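Local coordinates for protein SusD homolog (Bacteroides thetaiotaomicron VPI-5482, PDB 3FDH) that probably binds glycans at the outer membrane for uptake, as a lipoprotein of the SusD/RagB family, at residues S266-R278 against Q414-G426. Residues are numbered along the deposited sequence; the frame is centred on the assembly and turned at random.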
loop_
_atom_site.group_PDB
_atom_site.type_symbol
_atom_site.label_atom_id
_atom_site.label_comp_id
_atom_site.label_asym_id
_atom_site.label_seq_id
_atom_site.Cartn_x
_atom_site.Cartn_y
_atom_site.Cartn_z
ATOM N N SER A 266 -4.025 -7.393 17.917
ATOM C CA SER A 266 -2.843 -6.539 18.123
ATOM C C SER A 266 -3.147 -5.083 17.743
ATOM O O SER A 266 -2.768 -4.132 18.436
ATOM C CB SER A 266 -1.588 -7.118 17.415
ATOM O OG SER A 266 -1.684 -7.082 15.995
ATOM N N LEU A 267 -3.898 -4.914 16.660
ATOM C CA LEU A 267 -4.233 -3.591 16.187
ATOM C C LEU A 267 -5.149 -2.930 17.210
ATOM O O LEU A 267 -4.982 -1.772 17.574
ATOM C CB LEU A 267 -4.894 -3.616 14.795
ATOM C CG LEU A 267 -5.345 -2.239 14.265
ATOM C CD1 LEU A 267 -4.221 -1.268 14.023
ATOM C CD2 LEU A 267 -6.097 -2.439 13.000
ATOM N N GLY A 268 -6.111 -3.698 17.698
ATOM C CA GLY A 268 -7.067 -3.201 18.705
ATOM C C GLY A 268 -6.347 -2.771 19.976
ATOM O O GLY A 268 -6.659 -1.746 20.591
ATOM N N THR A 269 -5.339 -3.539 20.353
ATOM C CA THR A 269 -4.552 -3.209 21.541
ATOM C C THR A 269 -3.931 -1.813 21.406
ATOM O O THR A 269 -3.937 -1.027 22.330
ATOM C CB THR A 269 -3.422 -4.232 21.737
ATOM O OG1 THR A 269 -3.993 -5.537 21.884
ATOM C CG2 THR A 269 -2.585 -3.912 23.002
ATOM N N LYS A 270 -3.375 -1.539 20.232
ATOM C CA LYS A 270 -2.743 -0.229 19.957
ATOM C C LYS A 270 -3.779 0.875 20.008
ATOM O O LYS A 270 -3.632 1.902 20.677
ATOM C CB LYS A 270 -2.078 -0.220 18.587
ATOM C CG LYS A 270 -0.866 -1.148 18.438
ATOM C CD LYS A 270 -0.294 -1.117 17.041
ATOM C CE LYS A 270 0.961 -2.030 16.874
ATOM N NZ LYS A 270 0.734 -3.498 17.004
ATOM N N LEU A 271 -4.841 0.676 19.248
ATOM C CA LEU A 271 -5.911 1.687 19.195
ATOM C C LEU A 271 -6.453 2.031 20.592
ATOM O O LEU A 271 -6.743 3.210 20.924
ATOM C CB LEU A 271 -7.066 1.231 18.255
ATOM C CG LEU A 271 -6.706 1.033 16.780
ATOM C CD1 LEU A 271 -7.851 0.327 15.958
ATOM C CD2 LEU A 271 -6.325 2.389 16.166
ATOM N N LEU A 272 -6.604 0.994 21.402
ATOM C CA LEU A 272 -7.149 1.132 22.753
ATOM C C LEU A 272 -6.164 1.844 23.638
ATOM O O LEU A 272 -6.533 2.643 24.471
ATOM C CB LEU A 272 -7.497 -0.247 23.379
ATOM C CG LEU A 272 -8.738 -0.985 22.832
ATOM C CD1 LEU A 272 -8.728 -2.474 23.276
ATOM C CD2 LEU A 272 -10.007 -0.243 23.284
ATOM N N ALA A 273 -4.894 1.573 23.418
ATOM C CA ALA A 273 -3.855 2.150 24.261
ATOM C C ALA A 273 -3.826 3.657 24.055
ATOM O O ALA A 273 -3.568 4.411 24.958
ATOM C CB ALA A 273 -2.512 1.544 23.966
ATOM N N TYR A 274 -4.076 4.061 22.826
ATOM C CA TYR A 274 -4.082 5.478 22.448
ATOM C C TYR A 274 -5.419 6.153 22.622
ATOM O O TYR A 274 -5.527 7.368 22.600
ATOM C CB TYR A 274 -3.719 5.598 20.961
ATOM C CG TYR A 274 -2.245 5.582 20.690
ATOM C CD1 TYR A 274 -1.548 4.389 20.547
ATOM C CD2 TYR A 274 -1.546 6.757 20.554
ATOM C CE1 TYR A 274 -0.220 4.386 20.316
ATOM C CE2 TYR A 274 -0.203 6.762 20.318
ATOM C CZ TYR A 274 0.454 5.574 20.189
ATOM O OH TYR A 274 1.798 5.553 19.979
ATOM N N ASN A 275 -6.433 5.339 22.786
ATOM C CA ASN A 275 -7.789 5.813 22.743
ATOM C C ASN A 275 -7.984 6.511 21.403
ATOM O O ASN A 275 -8.574 7.553 21.289
ATOM C CB ASN A 275 -8.119 6.746 23.879
ATOM C CG ASN A 275 -9.602 7.023 23.990
ATOM O OD1 ASN A 275 -10.432 6.224 23.562
ATOM N ND2 ASN A 275 -9.946 8.162 24.579
ATOM N N ASP A 276 -7.409 5.910 20.387
ATOM C CA ASP A 276 -7.546 6.397 19.012
ATOM C C ASP A 276 -9.063 6.439 18.660
ATOM O O ASP A 276 -9.825 5.562 19.046
ATOM C CB ASP A 276 -6.695 5.509 18.088
ATOM C CG ASP A 276 -6.770 5.896 16.620
ATOM O OD1 ASP A 276 -7.866 5.814 16.021
ATOM O OD2 ASP A 276 -5.704 6.246 16.061
ATOM N N PRO A 277 -9.532 7.505 18.004
ATOM C CA PRO A 277 -10.954 7.567 17.647
ATOM C C PRO A 277 -11.516 6.320 16.944
ATOM O O PRO A 277 -12.689 6.005 17.062
ATOM C CB PRO A 277 -11.018 8.733 16.669
ATOM C CG PRO A 277 -9.763 9.529 16.908
ATOM C CD PRO A 277 -8.747 8.625 17.461
ATOM N N ARG A 278 -10.672 5.634 16.192
ATOM C CA ARG A 278 -11.093 4.464 15.421
ATOM C C ARG A 278 -11.344 3.237 16.306
ATOM O O ARG A 278 -11.985 2.274 15.902
ATOM C CB ARG A 278 -10.038 4.112 14.362
ATOM C CG ARG A 278 -9.927 5.180 13.269
ATOM C CD ARG A 278 -8.642 4.964 12.432
ATOM N NE ARG A 278 -7.477 5.503 13.143
ATOM C CZ ARG A 278 -6.571 6.346 12.644
ATOM N NH1 ARG A 278 -6.560 6.672 11.355
ATOM N NH2 ARG A 278 -5.623 6.812 13.441
ATOM N N GLN A 414 9.650 7.432 16.613
ATOM C CA GLN A 414 8.895 6.248 17.018
ATOM C C GLN A 414 7.421 6.499 16.847
ATOM O O GLN A 414 6.713 5.703 16.256
ATOM C CB GLN A 414 9.166 5.890 18.479
ATOM C CG GLN A 414 8.291 4.767 18.976
ATOM C CD GLN A 414 8.597 4.375 20.406
ATOM O OE1 GLN A 414 9.628 3.805 20.669
ATOM N NE2 GLN A 414 7.674 4.646 21.326
ATOM N N GLU A 415 6.989 7.610 17.418
ATOM C CA GLU A 415 5.577 8.028 17.406
ATOM C C GLU A 415 5.072 8.296 15.992
ATOM O O GLU A 415 3.962 7.921 15.615
ATOM C CB GLU A 415 5.348 9.233 18.300
ATOM C CG GLU A 415 3.897 9.656 18.342
ATOM C CD GLU A 415 2.905 8.590 18.904
ATOM O OE1 GLU A 415 3.293 7.616 19.598
ATOM O OE2 GLU A 415 1.689 8.765 18.666
ATOM N N THR A 416 5.916 8.947 15.216
ATOM C CA THR A 416 5.628 9.224 13.824
ATOM C C THR A 416 5.354 7.937 13.050
ATOM O O THR A 416 4.395 7.847 12.310
ATOM C CB THR A 416 6.760 10.063 13.139
ATOM O OG1 THR A 416 6.832 11.356 13.782
ATOM C CG2 THR A 416 6.519 10.223 11.571
HETATM N N MSE A 417 6.145 6.901 13.260
HETATM C CA MSE A 417 5.984 5.721 12.451
HETATM C C MSE A 417 4.807 4.871 12.943
HETATM O O MSE A 417 4.141 4.184 12.141
HETATM C CB MSE A 417 7.275 4.946 12.447
HETATM C CG MSE A 417 8.498 5.736 11.931
HETATM SE SE MSE A 417 8.172 6.428 10.161
HETATM C CE MSE A 417 7.909 4.722 9.283
ATOM N N ILE A 418 4.560 4.929 14.259
ATOM C CA ILE A 418 3.355 4.273 14.844
ATOM C C ILE A 418 2.103 4.897 14.219
ATOM O O ILE A 418 1.166 4.205 13.812
ATOM C CB ILE A 418 3.298 4.354 16.384
ATOM C CG1 ILE A 418 4.399 3.457 16.985
ATOM C CG2 ILE A 418 1.944 3.872 16.861
ATOM C CD1 ILE A 418 4.617 3.573 18.541
ATOM N N GLN A 419 2.108 6.215 14.129
ATOM C CA GLN A 419 0.998 6.942 13.553
ATOM C C GLN A 419 0.837 6.660 12.062
ATOM O O GLN A 419 -0.289 6.556 11.562
ATOM C CB GLN A 419 1.067 8.471 13.859
ATOM C CG GLN A 419 0.828 8.813 15.349
ATOM C CD GLN A 419 -0.527 8.294 15.885
ATOM O OE1 GLN A 419 -1.555 8.372 15.204
ATOM N NE2 GLN A 419 -0.524 7.781 17.110
ATOM N N LYS A 420 1.949 6.469 11.353
ATOM C CA LYS A 420 1.885 6.182 9.932
ATOM C C LYS A 420 1.188 4.847 9.808
ATOM O O LYS A 420 0.296 4.658 9.013
ATOM C CB LYS A 420 3.300 6.146 9.309
ATOM C CG LYS A 420 3.317 5.996 7.820
ATOM C CD LYS A 420 4.710 6.034 7.224
ATOM C CE LYS A 420 4.709 6.244 5.714
ATOM N NZ LYS A 420 6.062 5.816 5.108
ATOM N N TYR A 421 1.664 3.906 10.603
ATOM C CA TYR A 421 1.090 2.546 10.695
ATOM C C TYR A 421 -0.417 2.552 10.953
ATOM O O TYR A 421 -1.170 1.960 10.172
ATOM C CB TYR A 421 1.856 1.666 11.703
ATOM C CG TYR A 421 1.208 0.318 11.921
ATOM C CD1 TYR A 421 0.257 0.153 12.925
ATOM C CD2 TYR A 421 1.572 -0.797 11.178
ATOM C CE1 TYR A 421 -0.391 -1.046 13.123
ATOM C CE2 TYR A 421 0.940 -2.015 11.377
ATOM C CZ TYR A 421 -0.023 -2.157 12.350
ATOM O OH TYR A 421 -0.659 -3.394 12.568
ATOM N N LEU A 422 -0.891 3.346 11.925
ATOM C CA LEU A 422 -2.316 3.397 12.249
ATOM C C LEU A 422 -3.160 4.079 11.168
ATOM O O LEU A 422 -4.305 3.678 10.915
ATOM C CB LEU A 422 -2.547 4.104 13.608
ATOM C CG LEU A 422 -1.950 3.296 14.776
ATOM C CD1 LEU A 422 -2.144 4.128 16.061
ATOM C CD2 LEU A 422 -2.629 1.927 14.930
ATOM N N ALA A 423 -2.582 5.091 10.523
ATOM C CA ALA A 423 -3.268 5.809 9.421
ATOM C C ALA A 423 -3.501 4.995 8.162
ATOM O O ALA A 423 -4.444 5.192 7.422
ATOM C CB ALA A 423 -2.496 7.058 9.032
HETATM N N MSE A 424 -2.593 4.071 7.946
HETATM C CA MSE A 424 -2.499 3.285 6.697
HETATM C C MSE A 424 -3.255 1.939 6.728
HETATM O O MSE A 424 -3.309 1.169 5.781
HETATM C CB MSE A 424 -1.047 3.266 6.233
HETATM C CG MSE A 424 -0.601 4.602 5.815
HETATM SE SE MSE A 424 1.179 4.802 5.129
HETATM C CE MSE A 424 1.034 3.934 3.386
ATOM N N TRP A 425 -3.976 1.797 7.823
ATOM C CA TRP A 425 -4.981 0.727 8.015
ATOM C C TRP A 425 -6.278 1.234 7.387
ATOM O O TRP A 425 -6.748 2.319 7.673
ATOM C CB TRP A 425 -5.237 0.532 9.502
ATOM C CG TRP A 425 -6.333 -0.389 9.844
ATOM C CD1 TRP A 425 -6.538 -1.638 9.326
ATOM C CD2 TRP A 425 -7.333 -0.205 10.847
ATOM N NE1 TRP A 425 -7.624 -2.244 9.908
ATOM C CE2 TRP A 425 -8.154 -1.367 10.831
ATOM C CE3 TRP A 425 -7.636 0.836 11.760
ATOM C CZ2 TRP A 425 -9.212 -1.529 11.695
ATOM C CZ3 TRP A 425 -8.721 0.688 12.571
ATOM C CH2 TRP A 425 -9.485 -0.501 12.563
ATOM N N GLY A 426 -6.863 0.413 6.555
ATOM C CA GLY A 426 -8.099 0.713 5.872
ATOM C C GLY A 426 -8.456 -0.154 4.682
ATOM O O GLY A 426 -7.969 -1.300 4.552
HETATM O O HOH W 1 -1.253 -4.307 15.138
HETATM O O HOH W 2 -3.396 7.371 16.932
#
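The axes of helix segments 266-274 and 414-423 come within 11.6 Å at a crossing angle of -120°, and the nearest CA atoms, of L271 and L422, are 8.0 Å apart. L422 CD2 touches both L267 CD1 (3.7 Å) and L271 CD2 (3.9 Å). The chi1 of L267, 177°, turns CG away from the backbone N and lets CD2 lie over the face of the W425 indole in a CH-pi contact, while L271 CD1 meets CZ3 of that ring at 3.5 Å. Beyond the leucines, Y274 reaches across to E415: its OH donates to OE1 (2.6 Å) on the syn side of the carboxylate, whose plane is turned 37° from the ring. Q419 NE2 donates to E415 OE2 from above that plane, so both oxygens are held. Were E415 replaced by an alanine, the Y274 hydroxyl and the Q419 amide would probably both lose the carboxylate they donate to. After the Schellman motif at N275, D276 forms an Asx turn and a side-on salt bridge with R278 (NH2 to OD2, 2.7 Å), bracing the turn; one guanidinium face lies against L422 O. One water joins D276 OD2 to Q419 OE1; another donates to S266 OG and Y421 OH, which also bonds I49, and accepts from K270 NZ, which also bonds T450. A leucine-indole apolar side is thus flanked by one direct hydrogen bond and two waters crossing between the segments.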